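Local coordinates for muramidase (Trichobolus zukalii, PDB 6ZMV), which probably cleaves the beta-1,4 glycosidic bonds between N-acetylmuramic acid and N-acetylglucosamine in bacterial peptidoglycan, as a family 25 muramidase (lysozyme), at residues G57-A62 with P91-M96; F61-S66 with S103-S108. All coordinates share one frame; numbering follows the deposited sequence. Where two conformers were deposited one is given.

In the fold
Both contacts start from the same run of chain and share Phe61 and Ala62. Interaction 1 pairs strands 55-61 and 93-95 deep in the barrel, its centre about 4 Å from the centre of the chain, and carries Asp95 of a D-x-E pattern like that of the family's active site. Interaction 2 follows the two strands outward into the loops after them, its centre about 15 Å from that of interaction 1. The two meet where Met96 CE packs on Pro64 CG at 4.0 Å. Glu97 also links them: its carboxylate lies close to that of Asp95, and its backbone oxygen accepts a hydrogen bond from His105 NE2. Glycerol, probably from the crystallisation liquor, is hydrogen-bonded at Tyr59 OH and at Met96 O, which may mark a pocket.

Interaction 1: G57-A62 with P91-M96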
loop_
_atom_site.group_PDB
_atom_site.type_symbol
_atom_site.label_atom_id
_atom_site.label_comp_id
_atom_site.label_asym_id
_atom_site.label_seq_id
_atom_site.Cartn_x
_atom_site.Cartn_y
_atom_site.Cartn_z
ATOM N N GLY A 57 -6.326 -4.577 3.703
ATOM C CA GLY A 57 -4.940 -4.892 4.002
ATOM C C GLY A 57 -4.302 -3.771 4.755
ATOM O O GLY A 57 -4.911 -2.710 4.923
ATOM N N GLY A 58 -3.090 -4.021 5.221
ATOM C CA GLY A 58 -2.306 -2.998 5.913
ATOM C C GLY A 58 -1.255 -2.364 4.996
ATOM O O GLY A 58 -0.903 -2.869 3.936
ATOM N N TYR A 59 -0.735 -1.219 5.437
ATOM C CA TYR A 59 0.411 -0.579 4.784
ATOM C C TYR A 59 1.475 -0.160 5.791
ATOM O O TYR A 59 1.195 0.104 6.961
ATOM C CB TYR A 59 0.010 0.533 3.805
ATOM C CG TYR A 59 -0.441 1.864 4.347
ATOM C CD1 TYR A 59 0.506 2.812 4.748
ATOM C CD2 TYR A 59 -1.786 2.211 4.414
ATOM C CE1 TYR A 59 0.127 4.069 5.141
ATOM C CE2 TYR A 59 -2.165 3.476 4.805
ATOM C CZ TYR A 59 -1.212 4.408 5.150
ATOM O OH TYR A 59 -1.599 5.650 5.546
ATOM N N HIS A 60 2.695 -0.113 5.274
ATOM C CA HIS A 60 3.888 0.309 6.011
ATOM C C HIS A 60 4.461 1.586 5.417
ATOM O O HIS A 60 4.840 1.589 4.241
ATOM C CB HIS A 60 4.938 -0.801 5.904
ATOM C CG HIS A 60 6.188 -0.396 6.627
ATOM N ND1 HIS A 60 6.250 -0.409 7.994
ATOM C CD2 HIS A 60 7.355 0.108 6.182
ATOM C CE1 HIS A 60 7.453 0.055 8.344
ATOM N NE2 HIS A 60 8.154 0.376 7.248
ATOM N N PHE A 61 4.528 2.638 6.223
ATOM C CA PHE A 61 5.192 3.878 5.819
ATOM C C PHE A 61 6.709 3.703 5.956
ATOM O O PHE A 61 7.233 3.656 7.063
ATOM C CB PHE A 61 4.609 5.036 6.632
ATOM C CG PHE A 61 5.047 6.407 6.197
ATOM C CD1 PHE A 61 6.387 6.774 6.098
ATOM C CD2 PHE A 61 4.084 7.377 6.002
ATOM C CE1 PHE A 61 6.725 8.031 5.652
ATOM C CE2 PHE A 61 4.440 8.648 5.603
ATOM C CZ PHE A 61 5.746 8.973 5.462
ATOM N N ALA A 62 7.404 3.551 4.861
ATOM C CA ALA A 62 8.845 3.252 4.848
ATOM C C ALA A 62 9.612 4.444 5.404
ATOM O O ALA A 62 9.395 5.607 5.031
ATOM C CB ALA A 62 9.330 2.982 3.435
ATOM N N PRO A 91 -2.571 -8.222 -0.189
ATOM C CA PRO A 91 -1.170 -8.262 0.197
ATOM C C PRO A 91 -0.815 -6.919 0.817
ATOM O O PRO A 91 -1.271 -5.870 0.383
ATOM C CB PRO A 91 -0.416 -8.500 -1.119
ATOM C CG PRO A 91 -1.400 -8.097 -2.221
ATOM C CD PRO A 91 -2.779 -8.311 -1.641
ATOM N N GLY A 92 0.090 -6.941 1.790
ATOM C CA GLY A 92 0.508 -5.717 2.442
ATOM C C GLY A 92 1.123 -4.740 1.448
ATOM O O GLY A 92 1.727 -5.155 0.456
ATOM N N MET A 93 0.995 -3.444 1.725
ATOM C CA MET A 93 1.468 -2.365 0.827
ATOM C C MET A 93 2.659 -1.622 1.452
ATOM O O MET A 93 2.568 -1.148 2.602
ATOM C CB MET A 93 0.301 -1.418 0.498
ATOM C CG MET A 93 0.701 -0.345 -0.453
ATOM S SD MET A 93 -0.716 0.725 -0.878
ATOM C CE MET A 93 -0.584 1.960 0.391
ATOM N N LEU A 94 3.743 -1.542 0.699
ATOM C CA LEU A 94 4.920 -0.742 1.026
ATOM C C LEU A 94 4.727 0.678 0.537
ATOM O O LEU A 94 4.615 0.885 -0.677
ATOM C CB LEU A 94 6.155 -1.351 0.386
ATOM C CG LEU A 94 7.451 -0.599 0.588
ATOM C CD1 LEU A 94 7.835 -0.418 2.034
ATOM C CD2 LEU A 94 8.570 -1.224 -0.157
ATOM N N ASP A 95 4.611 1.633 1.438
ATOM C CA ASP A 95 4.286 3.043 1.124
ATOM C C ASP A 95 5.560 3.880 1.027
ATOM O O ASP A 95 6.144 4.211 2.041
ATOM C CB ASP A 95 3.345 3.604 2.203
ATOM C CG ASP A 95 3.101 5.092 2.108
ATOM O OD1 ASP A 95 3.557 5.690 1.122
ATOM O OD2 ASP A 95 2.495 5.660 3.038
ATOM N N MET A 96 5.970 4.207 -0.193
ATOM C CA MET A 96 7.155 5.044 -0.434
ATOM C C MET A 96 6.692 6.495 -0.593
ATOM O O MET A 96 5.842 6.831 -1.425
ATOM C CB MET A 96 7.897 4.578 -1.685
ATOM C CG MET A 96 8.308 3.133 -1.665
ATOM S SD MET A 96 9.106 2.506 -0.204
ATOM C CE MET A 96 10.606 3.477 -0.133
HETATM O O HOH W 1 -2.737 -3.808 1.738
HETATM O O HOH W 2 8.170 6.197 2.601
#
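Gly58, His60 and Ala62 trade backbone hydrogen bonds with Met93 and Asp95, joining neighbouring parallel strands of the irregular (beta/alpha)5(beta)3 barrel of GH25 enzymes. Met93 is gripped at both ends, its N 3.0 Å from Gly58 O and its O 2.9 Å from His60 N. Asp95 repeats the pattern, its N donating to His60 O (2.8 Å) and its O accepting from Ala62 N (3.2 Å). Tyr59, Phe61, Met93 and Asp95 share one face of this sheet. A bend at chi3 (90°) ends the otherwise extended Met93 chain and lays CE against Tyr59 CB at 3.7 Å. The Tyr59 ring runs alongside Asp95, at least in one of the two conformers of the aspartate. Asp95 and Glu97 form the D-x-E pattern, as in the active-site motif of GH25 muramidases. On the other face, Leu94 CD1 meets the His60 ring at its edge and also touches Ala62 CB, while Thr32 at ND1 and Gln72 at NE2 fix the imidazole's rotation. Helix 69-78 makes the beta-alpha-beta crossover between the strands, and helix 109-127 covers Leu94. Beyond the last strand bond, a water donates to both Ala62 O and Asp95 O, 2.8 Å from the former.

Interaction 2: F61-S66 with S103-S108; sequences FARPAS and SCHGLS
Pro64 packs against His105 and Leu107 where two loops meet, one running from strand 55-61 to helix 69-78, the other from strand 93-95 to helix 109-127. Both loops follow the C-terminal ends of parallel barrel strands, the side where active sites lie in TIM-barrel-type folds. The second carries a type I' beta turn from Cys104 to Leu107, closed by Leu107 N bonding to Cys104 O at 3.1 Å, with His105 and Gly106 at its corners, both with positive phi. No hydrogen bond crosses between the two segments.

The main interaction is a CH-pi contact. Pro64 CD sits over one face of the His105 ring, 3.7 Å from its centroid and 18° off the ring normal, displaced slightly toward the rim at ND1. With CG anti to the carbonyl carbon (chi1 -58°), the imidazole extends from the turn to meet the proline, and Glu97 O anchors it through a hydrogen bond to NE2.

Apolar packing comes next. Leu107 CD2 touches Pro64 CB at 3.8 Å, and Trp115 of helix 109-127 backs both residues. Ala65 CB rests near His105 O, at the more exposed margin.

Charged groups lie at the flank. Arg63 NH1 comes within 4.0 Å of His105 CE1, the guanidinium and imidazole planes 61° apart; the arginine's charge, partly offset by its salt bridge from NH2 to Glu33, may disfavour protonation of the imidazole. Gln72 hydrogen-bonds Arg63 O. Cys104, pointing away from segment 61-66, is joined to Cys143 by a disulfide. Over one face of the guanidinium, Phe61 CE1 lies 3.4 Å from its plane, above the centre.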
loop_
_atom_site.group_PDB
_atom_site.type_symbol
_atom_site.label_atom_id
_atom_site.label_comp_id
_atom_site.label_asym_id
_atom_site.label_seq_id
_atom_site.Cartn_x
_atom_site.Cartn_y
_atom_site.Cartn_z
ATOM N N PHE A 61 4.528 2.638 6.223
ATOM C CA PHE A 61 5.192 3.878 5.819
ATOM C C PHE A 61 6.709 3.703 5.956
ATOM O O PHE A 61 7.233 3.656 7.063
ATOM C CB PHE A 61 4.609 5.036 6.632
ATOM C CG PHE A 61 5.047 6.407 6.197
ATOM C CD1 PHE A 61 6.387 6.774 6.098
ATOM C CD2 PHE A 61 4.084 7.377 6.002
ATOM C CE1 PHE A 61 6.725 8.031 5.652
ATOM C CE2 PHE A 61 4.440 8.648 5.603
ATOM C CZ PHE A 61 5.746 8.973 5.462
ATOM N N ALA A 62 7.404 3.551 4.861
ATOM C CA ALA A 62 8.845 3.252 4.848
ATOM C C ALA A 62 9.612 4.444 5.404
ATOM O O ALA A 62 9.395 5.607 5.031
ATOM C CB ALA A 62 9.330 2.982 3.435
ATOM N N ARG A 63 10.650 4.130 6.181
ATOM C CA ARG A 63 11.669 5.127 6.598
ATOM C C ARG A 63 13.040 4.566 6.297
ATOM O O ARG A 63 13.677 3.958 7.147
ATOM C CB ARG A 63 11.463 5.468 8.066
ATOM C CG ARG A 63 10.164 6.197 8.414
ATOM C CD ARG A 63 10.234 7.665 8.037
ATOM N NE ARG A 63 9.117 8.482 8.353
ATOM C CZ ARG A 63 8.833 9.664 7.824
ATOM N NH1 ARG A 63 9.611 10.257 6.910
ATOM N NH2 ARG A 63 7.727 10.234 8.264
ATOM N N PRO A 64 13.459 4.588 5.028
ATOM C CA PRO A 64 14.670 3.848 4.667
ATOM C C PRO A 64 15.959 4.301 5.350
ATOM O O PRO A 64 16.882 3.531 5.341
ATOM C CB PRO A 64 14.731 4.029 3.133
ATOM C CG PRO A 64 13.310 4.245 2.733
ATOM C CD PRO A 64 12.745 5.128 3.837
ATOM N N ALA A 65 16.028 5.524 5.866
ATOM C CA ALA A 65 17.247 5.955 6.575
ATOM C C ALA A 65 17.310 5.350 7.967
ATOM O O ALA A 65 18.377 5.457 8.541
ATOM C CB ALA A 65 17.269 7.460 6.654
ATOM N N SER A 66 16.242 4.759 8.490
ATOM C CA SER A 66 16.155 4.425 9.920
ATOM C C SER A 66 16.622 2.978 10.194
ATOM O O SER A 66 17.005 2.666 11.333
ATOM C CB SER A 66 14.757 4.578 10.414
ATOM O OG SER A 66 14.384 5.937 10.495
ATOM N N SER A 103 13.857 14.201 -0.576
ATOM C CA SER A 103 12.860 13.391 -1.296
ATOM C C SER A 103 13.155 11.902 -1.086
ATOM O O SER A 103 12.233 11.113 -0.843
ATOM C CB SER A 103 12.830 13.726 -2.745
ATOM O OG SER A 103 12.434 15.074 -2.922
ATOM N N CYS A 104 14.424 11.534 -1.254
ATOM C CA CYS A 104 14.807 10.116 -1.294
ATOM C C CYS A 104 15.456 9.650 0.018
ATOM O O CYS A 104 16.155 8.633 0.013
ATOM C CB CYS A 104 15.685 9.925 -2.514
ATOM S SG CYS A 104 14.890 10.472 -4.064
ATOM N N HIS A 105 15.235 10.381 1.110
ATOM C CA HIS A 105 15.643 9.948 2.464
ATOM C C HIS A 105 17.171 9.800 2.596
ATOM O O HIS A 105 17.631 9.137 3.531
ATOM C CB HIS A 105 14.966 8.629 2.863
ATOM C CG HIS A 105 13.472 8.719 2.838
ATOM N ND1 HIS A 105 12.727 8.676 3.994
ATOM C CD2 HIS A 105 12.585 8.731 1.804
ATOM C CE1 HIS A 105 11.450 8.667 3.674
ATOM N NE2 HIS A 105 11.330 8.778 2.353
ATOM N N GLY A 106 17.921 10.459 1.729
ATOM C CA GLY A 106 19.378 10.444 1.767
ATOM C C GLY A 106 20.003 9.254 1.093
ATOM O O GLY A 106 21.232 9.108 1.142
ATOM N N LEU A 107 19.207 8.393 0.469
ATOM C CA LEU A 107 19.754 7.194 -0.213
ATOM C C LEU A 107 20.030 7.513 -1.681
ATOM O O LEU A 107 19.169 8.116 -2.349
ATOM C CB LEU A 107 18.821 5.996 -0.092
ATOM C CG LEU A 107 18.747 5.241 1.241
ATOM C CD1 LEU A 107 18.230 6.061 2.373
ATOM C CD2 LEU A 107 17.972 3.960 1.159
ATOM N N SER A 108 21.071 6.914 -2.217
ATOM C CA SER A 108 21.287 6.860 -3.670
ATOM C C SER A 108 20.181 6.027 -4.336
ATOM O O SER A 108 19.453 5.270 -3.659
ATOM C CB SER A 108 22.639 6.303 -4.028
ATOM O OG SER A 108 22.686 4.905 -3.756
#